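Local coordinates for Lin1840 protein (Listeria innocua serovar 6a, PDB 4ZOE), which probably hydrolyses terminal, non-reducing beta-D-glucosyl residues to release beta-D-glucose, as a family 3 glycoside hydrolase with a part in beta-1,2-glucan breakdown, at residues V644-V649 / E659-E664; E373-L378 / L523-P528; G155-L160 / Y564-R569. The protein carries 1 engineered substitution. All coordinates share one frame; numbering follows the deposited sequence.

How the interactions relate
All three contacts are largely buried, but they hold different parts of the chain. Interaction 1 joins the two strands of a hairpin in the fibronectin type III-like domain, and interaction 2 pairs two strands of the family 3 C-terminal domain, 145 residues apart; both combine backbone ladders with apolar side chains. Interaction 3 has no strand pairing: carboxylates and a water tie a loop of the C-terminal domain to the start of a helix in the N-terminal domain. It touches interaction 1: Tyr565 OH meets both Asp157 and Leu660 N (2.8 Å from the latter), so all three family regions meet there. Interaction 2 stands apart, about 20 Å from interaction 3 between centres.

Interaction 1 (V644-V649 / E659-E664); sequences VYLQDV and ELKAFE. With MG (magnesium ion), chain C.
Leu660 lays its CD1 methyl over one face of the Tyr645 ring, 3.8 Å from its centroid and 18° off the normal, a CH-pi contact. The side chains slant across one another, the methyl toward the rim, nearest CE2 and CZ. Tyrosine suits this place: its flat face takes the leucine while its OH reaches Gln643. On the sheet's other face Val644 and Ala662 meet CB to CB at 4.0 Å; alanine suits this close approach, and both also pack on Phe678. Lys661 CG, set by chi1 (-52°), lies against Leu646 CB; the bend at chi2 (-73°) carries NZ back to Glu659 OE1, a salt bridge of 3.2 Å whose hydrogen bond is weak. That oxygen also pairs with Arg655 and takes a water that bridges to Leu646 O. In the backbone, Val644 O accepts a nearly straight bond from Lys661 N and a weak one from Ala662 N, so two residues face one. Farther along, Asp648 OD1 binds magnesium at 2.0 Å with Thr650 O and four waters. This is a classic beta bulge in an antiparallel hairpin of the fibronectin type III-like domain, with magnesium where the first strand enters the connecting loop.

Interaction 2 (E373-L378 / L523-P528); sequences ESAVLL and LELWFP
Glu524 and Val376 form a hydrogen-bonded antiparallel pair, each backbone N donating to the other's O at 2.9 Å. Followed outward, the glutamate CB lies 3.4 Å from Val376 O and 4.0 Å from Leu378 CD1; the leucine runs beside it, pointing the same way. CG sits 3.5 Å above one face of the Trp526 indole, toward the rim. The chain then turns (chi2 64°), bringing OE1 to Trp526 N at 2.9 Å, on the anti side of the carboxylate but 34° out of its plane, while Asn506 takes OE2. Glutamate suits a buried site: its methylenes pack against apolar neighbours and both oxygens have partners. Trp526 turns its edge to 373-378, where Val376 CG2 and Ser374 O approach near the ring plane; Trp526 NE1 and Ser374 O lack polar partners. Leu523 occupies the sheet's other face, its CD1 touching Leu377 CD1 at 4.1 Å with the side chains roughly perpendicular. Ala375 CB, small enough to let the backbones come close, touches the CD1 methyls of Leu523 and Leu525, which also pack on helix 532-541. This is an antiparallel edge pairing: strand 376-380 flanks 521-524 at one border of the mixed sheet of the alpha/beta C-terminal domain.

Interaction 3 (G155-L160 / Y564-R569); sequences GEDPFL and YYNHLR
Glu156 directs its carboxylate at Tyr565, whose backbone N donates to Glu156 OE2 at 3.0 Å. The donor comes from 42° above the carboxylate plane, and the same oxygen lies at the edge of the nearly coplanar Tyr565 ring. Ser553 N satisfies Glu156 OE1, so both oxygens of this buried acid are used. Asp157 divides its oxygens: Tyr565 OH donates to OD1, though the 2.4 Å length is doubtful, and Leu160 N gives OD2 a nearly straight capping bond of 2.7 Å, with Asp157 as the N-cap of helix 158-173. Its chi1 of -172° sets the carboxylate beside the helix start; chi2 of 61° turns OD1 to Tyr565 and OD2 to Leu160 N. Aspartate suits this, its short side chain folding back onto the first turn. Tyr565 OH in turn accepts from Leu660 N. A water donates to both Glu156 O (2.6 Å) and Asn566 OD1 (2.8 Å), acceptors that could not bond each other. Asn566 CB lies over the Tyr565 ring centre, and Phe598 stacks on that ring. The loop is held between the N-terminus of helix 158-173, through Asp157, and strand 659-668, through Leu660, while Tyr564 OH extends to Glu200 of the second subunit.

Interaction 1 (V644-V649 / E659-E664)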
loop_
_atom_site.group_PDB
_atom_site.type_symbol
_atom_site.label_atom_id
_atom_site.label_comp_id
_atom_site.label_asym_id
_atom_site.label_seq_id
_atom_site.Cartn_x
_atom_site.Cartn_y
_atom_site.Cartn_z
ATOM N N VAL A 644 4.950 -25.250 -11.054
ATOM C CA VAL A 644 5.523 -24.745 -12.284
ATOM C C VAL A 644 5.159 -23.272 -12.408
ATOM O O VAL A 644 3.999 -22.919 -12.420
ATOM C CB VAL A 644 5.033 -25.527 -13.534
ATOM C CG1 VAL A 644 5.782 -25.095 -14.721
ATOM C CG2 VAL A 644 5.193 -27.049 -13.353
ATOM N N TYR A 645 6.196 -22.442 -12.609
ATOM C CA TYR A 645 6.058 -21.022 -12.808
ATOM C C TYR A 645 6.526 -20.588 -14.184
ATOM O O TYR A 645 7.376 -21.234 -14.807
ATOM C CB TYR A 645 6.870 -20.280 -11.732
ATOM C CG TYR A 645 6.536 -20.591 -10.303
ATOM C CD1 TYR A 645 7.033 -21.704 -9.677
ATOM C CD2 TYR A 645 5.772 -19.707 -9.565
ATOM C CE1 TYR A 645 6.760 -21.982 -8.359
ATOM C CE2 TYR A 645 5.421 -19.971 -8.253
ATOM C CZ TYR A 645 5.916 -21.120 -7.646
ATOM O OH TYR A 645 5.674 -21.372 -6.357
ATOM N N LEU A 646 5.956 -19.502 -14.669
ATOM C CA LEU A 646 6.356 -18.887 -15.901
ATOM C C LEU A 646 6.753 -17.407 -15.646
ATOM O O LEU A 646 6.167 -16.735 -14.784
ATOM C CB LEU A 646 5.193 -18.849 -16.854
ATOM C CG LEU A 646 5.024 -19.879 -17.957
ATOM C CD1 LEU A 646 4.105 -19.288 -19.054
ATOM C CD2 LEU A 646 6.324 -20.418 -18.529
ATOM N N GLN A 647 7.746 -16.923 -16.368
ATOM C CA GLN A 647 8.138 -15.560 -16.421
ATOM C C GLN A 647 8.180 -15.078 -17.866
ATOM O O GLN A 647 8.683 -15.791 -18.745
ATOM C CB GLN A 647 9.555 -15.395 -15.866
ATOM C CG GLN A 647 10.022 -13.948 -15.891
ATOM C CD GLN A 647 11.482 -13.759 -15.441
ATOM O OE1 GLN A 647 12.260 -14.710 -15.295
ATOM N NE2 GLN A 647 11.840 -12.506 -15.220
ATOM N N ASP A 648 7.638 -13.870 -18.100
ATOM C CA ASP A 648 7.711 -13.206 -19.340
ATOM C C ASP A 648 8.864 -12.217 -19.230
ATOM O O ASP A 648 8.726 -11.205 -18.598
ATOM C CB ASP A 648 6.385 -12.534 -19.638
ATOM C CG ASP A 648 6.274 -11.999 -21.057
ATOM O OD1 ASP A 648 7.233 -11.931 -21.829
ATOM O OD2 ASP A 648 5.183 -11.557 -21.397
ATOM N N VAL A 649 9.985 -12.498 -19.860
ATOM C CA VAL A 649 11.214 -11.713 -19.620
ATOM C C VAL A 649 11.155 -10.258 -20.026
ATOM O O VAL A 649 11.614 -9.412 -19.271
ATOM C CB VAL A 649 12.446 -12.425 -20.188
ATOM C CG1 VAL A 649 13.643 -11.580 -19.997
ATOM C CG2 VAL A 649 12.571 -13.783 -19.504
ATOM N N GLU A 659 5.203 -16.263 -12.073
ATOM C CA GLU A 659 3.806 -16.526 -11.715
ATOM C C GLU A 659 3.519 -18.002 -11.769
ATOM O O GLU A 659 3.952 -18.695 -12.729
ATOM C CB GLU A 659 2.927 -15.841 -12.748
ATOM C CG GLU A 659 2.964 -14.323 -12.881
ATOM C CD GLU A 659 1.998 -13.828 -13.974
ATOM O OE1 GLU A 659 2.001 -14.322 -15.137
ATOM O OE2 GLU A 659 1.208 -12.931 -13.717
ATOM N N LEU A 660 2.804 -18.522 -10.767
ATOM C CA LEU A 660 2.436 -19.897 -10.749
ATOM C C LEU A 660 1.426 -20.169 -11.868
ATOM O O LEU A 660 0.394 -19.462 -11.934
ATOM C CB LEU A 660 1.763 -20.282 -9.415
ATOM C CG LEU A 660 1.544 -21.749 -9.170
ATOM C CD1 LEU A 660 2.811 -22.523 -8.978
ATOM C CD2 LEU A 660 0.609 -21.987 -7.989
ATOM N N LYS A 661 1.682 -21.244 -12.647
ATOM C CA LYS A 661 0.745 -21.666 -13.718
ATOM C C LYS A 661 0.330 -23.108 -13.707
ATOM O O LYS A 661 -0.578 -23.441 -14.477
ATOM C CB LYS A 661 1.306 -21.314 -15.097
ATOM C CG LYS A 661 1.763 -19.881 -15.303
ATOM C CD LYS A 661 0.592 -18.937 -15.400
ATOM C CE LYS A 661 1.051 -17.520 -15.586
ATOM N NZ LYS A 661 -0.111 -16.610 -15.723
ATOM N N ALA A 662 0.879 -23.920 -12.783
ATOM C CA ALA A 662 0.520 -25.301 -12.620
ATOM C C ALA A 662 1.036 -25.804 -11.311
ATOM O O ALA A 662 2.095 -25.378 -10.795
ATOM C CB ALA A 662 1.048 -26.138 -13.807
ATOM N N PHE A 663 0.247 -26.668 -10.693
ATOM C CA PHE A 663 0.687 -27.395 -9.483
ATOM C C PHE A 663 0.022 -28.762 -9.403
ATOM O O PHE A 663 -1.120 -28.932 -9.843
ATOM C CB PHE A 663 0.479 -26.524 -8.187
ATOM C CG PHE A 663 -0.934 -26.191 -7.935
ATOM C CD1 PHE A 663 -1.553 -25.120 -8.577
ATOM C CD2 PHE A 663 -1.670 -27.001 -7.113
ATOM C CE1 PHE A 663 -2.861 -24.918 -8.429
ATOM C CE2 PHE A 663 -2.994 -26.750 -6.942
ATOM C CZ PHE A 663 -3.587 -25.698 -7.589
ATOM N N GLU A 664 0.737 -29.705 -8.805
ATOM C CA GLU A 664 0.190 -30.979 -8.445
ATOM C C GLU A 664 0.862 -31.515 -7.217
ATOM O O GLU A 664 2.064 -31.537 -7.103
ATOM C CB GLU A 664 0.389 -32.032 -9.588
ATOM C CG GLU A 664 -0.498 -33.246 -9.359
ATOM C CD GLU A 664 -0.345 -34.372 -10.365
ATOM O OE1 GLU A 664 -0.203 -34.093 -11.584
ATOM O OE2 GLU A 664 -0.436 -35.572 -9.937
HETATM MG MG MG C . 7.608 -11.184 -23.638
HETATM O O HOH W 1 4.323 -15.010 -16.071
HETATM O O HOH W 2 5.666 -10.361 -23.700
HETATM O O HOH W 3 8.072 -10.256 -25.423
HETATM O O HOH W 4 9.730 -11.979 -23.357
HETATM O O HOH W 5 6.983 -12.941 -24.575
#

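Interaction 2 (E373-L378 / L523-P528)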
loop_
_atom_site.group_PDB
_atom_site.type_symbol
_atom_site.label_atom_id
_atom_site.label_comp_id
_atom_site.label_asym_id
_atom_site.label_seq_id
_atom_site.Cartn_x
_atom_site.Cartn_y
_atom_site.Cartn_z
ATOM N N GLU A 373 -3.294 -32.226 5.394
ATOM C CA GLU A 373 -2.886 -31.746 4.084
ATOM C C GLU A 373 -2.440 -30.266 4.105
ATOM O O GLU A 373 -1.598 -29.844 3.271
ATOM C CB GLU A 373 -3.984 -31.828 3.031
ATOM C CG GLU A 373 -4.408 -33.240 2.643
ATOM C CD GLU A 373 -3.377 -33.980 1.832
ATOM O OE1 GLU A 373 -2.669 -33.359 0.996
ATOM O OE2 GLU A 373 -3.287 -35.203 2.049
ATOM N N SER A 374 -2.964 -29.543 5.073
ATOM C CA SER A 374 -2.920 -28.068 5.082
ATOM C C SER A 374 -1.829 -27.474 5.993
ATOM O O SER A 374 -1.479 -26.287 5.812
ATOM C CB SER A 374 -4.281 -27.531 5.504
ATOM O OG SER A 374 -5.297 -27.866 4.540
ATOM N N ALA A 375 -1.379 -28.219 7.036
ATOM C CA ALA A 375 -0.363 -27.682 7.966
ATOM C C ALA A 375 0.900 -27.524 7.170
ATOM O O ALA A 375 1.136 -28.185 6.164
ATOM C CB ALA A 375 -0.094 -28.575 9.173
ATOM N N VAL A 376 1.707 -26.610 7.628
ATOM C CA VAL A 376 2.985 -26.311 6.942
ATOM C C VAL A 376 4.084 -26.455 7.956
ATOM O O VAL A 376 4.082 -25.779 8.960
ATOM C CB VAL A 376 3.011 -24.882 6.323
ATOM C CG1 VAL A 376 4.325 -24.754 5.613
ATOM C CG2 VAL A 376 1.824 -24.617 5.377
ATOM N N LEU A 377 5.022 -27.378 7.684
ATOM C CA LEU A 377 6.207 -27.544 8.462
ATOM C C LEU A 377 7.219 -26.515 8.023
ATOM O O LEU A 377 7.676 -26.517 6.899
ATOM C CB LEU A 377 6.763 -28.981 8.266
ATOM C CG LEU A 377 8.016 -29.254 9.163
ATOM C CD1 LEU A 377 7.637 -29.267 10.655
ATOM C CD2 LEU A 377 8.654 -30.536 8.727
ATOM N N LEU A 378 7.561 -25.606 8.931
ATOM C CA LEU A 378 8.452 -24.435 8.597
ATOM C C LEU A 378 9.870 -24.645 9.008
ATOM O O LEU A 378 10.826 -24.106 8.333
ATOM C CB LEU A 378 7.870 -23.112 9.220
ATOM C CG LEU A 378 6.471 -22.651 8.658
ATOM C CD1 LEU A 378 5.934 -21.473 9.397
ATOM C CD2 LEU A 378 6.710 -22.352 7.177
ATOM N N LEU A 523 5.792 -25.798 13.400
ATOM C CA LEU A 523 4.675 -26.363 12.636
ATOM C C LEU A 523 3.505 -25.358 12.716
ATOM O O LEU A 523 2.991 -24.971 13.783
ATOM C CB LEU A 523 4.260 -27.756 13.175
ATOM C CG LEU A 523 3.161 -28.542 12.425
ATOM C CD1 LEU A 523 3.610 -28.858 11.014
ATOM C CD2 LEU A 523 2.853 -29.817 13.254
ATOM N N GLU A 524 3.158 -24.892 11.538
ATOM C CA GLU A 524 2.078 -23.956 11.316
ATOM C C GLU A 524 0.797 -24.773 11.058
ATOM O O GLU A 524 0.633 -25.333 9.989
ATOM C CB GLU A 524 2.379 -23.077 10.068
ATOM C CG GLU A 524 1.227 -22.217 9.569
ATOM C CD GLU A 524 0.782 -21.162 10.571
ATOM O OE1 GLU A 524 0.044 -21.543 11.519
ATOM O OE2 GLU A 524 1.135 -19.953 10.399
ATOM N N LEU A 525 -0.067 -24.798 12.034
ATOM C CA LEU A 525 -1.327 -25.524 11.906
ATOM C C LEU A 525 -2.487 -24.669 11.483
ATOM O O LEU A 525 -3.604 -25.212 11.218
ATOM C CB LEU A 525 -1.647 -26.096 13.241
ATOM C CG LEU A 525 -1.052 -27.364 13.818
ATOM C CD1 LEU A 525 -1.022 -28.554 12.870
ATOM C CD2 LEU A 525 0.206 -27.183 14.604
ATOM N N TRP A 526 -2.238 -23.359 11.373
ATOM C CA TRP A 526 -3.321 -22.381 11.135
ATOM C C TRP A 526 -4.478 -22.674 12.165
ATOM O O TRP A 526 -4.265 -22.877 13.407
ATOM C CB TRP A 526 -3.769 -22.478 9.657
ATOM C CG TRP A 526 -2.708 -22.208 8.682
ATOM C CD1 TRP A 526 -2.140 -23.075 7.850
ATOM C CD2 TRP A 526 -2.205 -20.927 8.335
ATOM N NE1 TRP A 526 -1.232 -22.435 7.040
ATOM C CE2 TRP A 526 -1.295 -21.097 7.306
ATOM C CE3 TRP A 526 -2.482 -19.610 8.777
ATOM C CZ2 TRP A 526 -0.590 -20.032 6.751
ATOM C CZ3 TRP A 526 -1.798 -18.554 8.175
ATOM C CH2 TRP A 526 -0.875 -18.774 7.194
ATOM N N PHE A 527 -5.705 -22.689 11.719
ATOM C CA PHE A 527 -6.763 -23.232 12.574
ATOM C C PHE A 527 -7.342 -24.477 11.851
ATOM O O PHE A 527 -7.993 -24.353 10.794
ATOM C CB PHE A 527 -7.825 -22.193 12.866
ATOM C CG PHE A 527 -7.377 -21.053 13.752
ATOM C CD1 PHE A 527 -6.898 -21.275 15.022
ATOM C CD2 PHE A 527 -7.546 -19.747 13.333
ATOM C CE1 PHE A 527 -6.546 -20.215 15.862
ATOM C CE2 PHE A 527 -7.199 -18.696 14.156
ATOM C CZ PHE A 527 -6.750 -18.931 15.439
ATOM N N PRO A 528 -7.049 -25.710 12.362
ATOM C CA PRO A 528 -7.444 -26.826 11.475
ATOM C C PRO A 528 -8.922 -27.231 11.554
ATOM O O PRO A 528 -9.335 -28.069 10.744
ATOM C CB PRO A 528 -6.658 -28.001 12.049
ATOM C CG PRO A 528 -5.527 -27.386 12.826
ATOM C CD PRO A 528 -6.100 -26.149 13.424
#

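Interaction 3 (G155-L160 / Y564-R569)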
loop_
_atom_site.group_PDB
_atom_site.type_symbol
_atom_site.label_atom_id
_atom_site.label_comp_id
_atom_site.label_asym_id
_atom_site.label_seq_id
_atom_site.Cartn_x
_atom_site.Cartn_y
_atom_site.Cartn_z
ATOM N N GLY A 155 -4.991 -17.038 -0.407
ATOM C CA GLY A 155 -3.620 -16.423 -0.427
ATOM C C GLY A 155 -3.316 -15.422 -1.493
ATOM O O GLY A 155 -4.216 -14.771 -2.042
ATOM N N GLU A 156 -2.013 -15.254 -1.782
ATOM C CA GLU A 156 -1.550 -14.224 -2.614
ATOM C C GLU A 156 -1.448 -14.549 -4.130
ATOM O O GLU A 156 -1.004 -13.711 -4.875
ATOM C CB GLU A 156 -0.107 -13.779 -2.158
ATOM C CG GLU A 156 1.047 -14.684 -2.488
ATOM C CD GLU A 156 2.318 -14.337 -1.736
ATOM O OE1 GLU A 156 2.213 -13.856 -0.573
ATOM O OE2 GLU A 156 3.432 -14.582 -2.284
ATOM N N ASP A 157 -1.788 -15.748 -4.575
ATOM C CA ASP A 157 -1.671 -16.135 -5.972
ATOM C C ASP A 157 -2.983 -16.264 -6.693
ATOM O O ASP A 157 -3.814 -17.063 -6.285
ATOM C CB ASP A 157 -0.983 -17.441 -6.102
ATOM C CG ASP A 157 -0.694 -17.736 -7.548
ATOM O OD1 ASP A 157 0.071 -16.896 -8.183
ATOM O OD2 ASP A 157 -1.204 -18.780 -8.014
ATOM N N PRO A 158 -3.214 -15.429 -7.698
ATOM C CA PRO A 158 -4.501 -15.570 -8.396
ATOM C C PRO A 158 -4.719 -16.980 -9.031
ATOM O O PRO A 158 -5.895 -17.438 -9.114
ATOM C CB PRO A 158 -4.449 -14.522 -9.494
ATOM C CG PRO A 158 -3.183 -13.686 -9.283
ATOM C CD PRO A 158 -2.385 -14.332 -8.195
ATOM N N PHE A 159 -3.666 -17.625 -9.570
ATOM C CA PHE A 159 -3.830 -19.030 -10.160
ATOM C C PHE A 159 -4.266 -20.037 -9.143
ATOM O O PHE A 159 -5.340 -20.715 -9.354
ATOM C CB PHE A 159 -2.610 -19.554 -10.926
ATOM C CG PHE A 159 -2.824 -20.904 -11.594
ATOM C CD1 PHE A 159 -3.706 -21.045 -12.595
ATOM C CD2 PHE A 159 -2.194 -22.023 -11.106
ATOM C CE1 PHE A 159 -3.913 -22.277 -13.201
ATOM C CE2 PHE A 159 -2.361 -23.259 -11.688
ATOM C CZ PHE A 159 -3.220 -23.384 -12.767
ATOM N N LEU A 160 -3.522 -20.124 -8.013
ATOM C CA LEU A 160 -3.985 -21.017 -6.967
ATOM C C LEU A 160 -5.418 -20.664 -6.556
ATOM O O LEU A 160 -6.364 -21.534 -6.343
ATOM C CB LEU A 160 -3.061 -20.971 -5.724
ATOM C CG LEU A 160 -3.285 -21.928 -4.621
ATOM C CD1 LEU A 160 -3.141 -23.397 -5.063
ATOM C CD2 LEU A 160 -2.334 -21.763 -3.422
ATOM N N TYR A 564 5.361 -10.264 -1.635
ATOM C CA TYR A 564 4.729 -11.357 -2.327
ATOM C C TYR A 564 5.652 -11.855 -3.424
ATOM O O TYR A 564 6.537 -11.129 -3.890
ATOM C CB TYR A 564 3.339 -10.971 -2.852
ATOM C CG TYR A 564 3.314 -9.676 -3.590
ATOM C CD1 TYR A 564 3.193 -8.450 -2.933
ATOM C CD2 TYR A 564 3.497 -9.636 -4.933
ATOM C CE1 TYR A 564 3.239 -7.270 -3.675
ATOM C CE2 TYR A 564 3.485 -8.471 -5.670
ATOM C CZ TYR A 564 3.353 -7.276 -5.022
ATOM O OH TYR A 564 3.369 -6.111 -5.743
ATOM N N TYR A 565 5.484 -13.133 -3.847
ATOM C CA TYR A 565 6.489 -13.767 -4.726
ATOM C C TYR A 565 6.400 -13.246 -6.134
ATOM O O TYR A 565 7.418 -13.243 -6.846
ATOM C CB TYR A 565 6.331 -15.345 -4.730
ATOM C CG TYR A 565 5.253 -15.823 -5.713
ATOM C CD1 TYR A 565 3.950 -15.788 -5.393
ATOM C CD2 TYR A 565 5.605 -16.220 -6.983
ATOM C CE1 TYR A 565 2.967 -16.105 -6.326
ATOM C CE2 TYR A 565 4.652 -16.616 -7.891
ATOM C CZ TYR A 565 3.364 -16.572 -7.557
ATOM O OH TYR A 565 2.485 -16.849 -8.561
ATOM N N ASN A 566 5.194 -12.826 -6.561
ATOM C CA ASN A 566 4.949 -12.468 -7.966
ATOM C C ASN A 566 5.090 -10.990 -8.162
ATOM O O ASN A 566 4.192 -10.256 -8.616
ATOM C CB ASN A 566 3.619 -13.046 -8.479
ATOM C CG ASN A 566 2.438 -12.619 -7.688
ATOM O OD1 ASN A 566 2.516 -12.386 -6.464
ATOM N ND2 ASN A 566 1.273 -12.604 -8.375
ATOM N N HIS A 567 6.282 -10.514 -7.843
ATOM C CA HIS A 567 6.553 -9.082 -7.854
ATOM C C HIS A 567 7.324 -8.667 -9.103
ATOM O O HIS A 567 7.922 -9.518 -9.797
ATOM C CB HIS A 567 7.328 -8.723 -6.581
ATOM C CG HIS A 567 8.636 -9.409 -6.475
ATOM N ND1 HIS A 567 9.757 -8.933 -7.127
ATOM C CD2 HIS A 567 9.030 -10.538 -5.821
ATOM C CE1 HIS A 567 10.783 -9.745 -6.899
ATOM N NE2 HIS A 567 10.375 -10.723 -6.123
ATOM N N LEU A 568 7.352 -7.365 -9.343
ATOM C CA LEU A 568 8.009 -6.843 -10.517
ATOM C C LEU A 568 9.455 -6.711 -10.166
ATOM O O LEU A 568 9.857 -6.637 -8.992
ATOM C CB LEU A 568 7.414 -5.512 -10.934
ATOM C CG LEU A 568 5.877 -5.557 -11.245
ATOM C CD1 LEU A 568 5.588 -4.111 -11.732
ATOM C CD2 LEU A 568 5.474 -6.664 -12.194
ATOM N N ARG A 569 10.244 -6.606 -11.192
ATOM C CA ARG A 569 11.655 -6.535 -10.987
ATOM C C ARG A 569 12.236 -5.225 -10.489
ATOM O O ARG A 569 13.301 -5.253 -9.874
ATOM C CB ARG A 569 12.281 -6.981 -12.292
ATOM C CG ARG A 569 13.761 -7.232 -12.264
ATOM C CD ARG A 569 14.085 -8.369 -13.259
ATOM N NE ARG A 569 15.453 -8.766 -13.089
ATOM C CZ ARG A 569 16.494 -8.220 -13.707
ATOM N NH1 ARG A 569 16.379 -7.206 -14.533
ATOM N NH2 ARG A 569 17.706 -8.657 -13.419
HETATM O O HOH W 6 0.074 -11.450 -5.412
#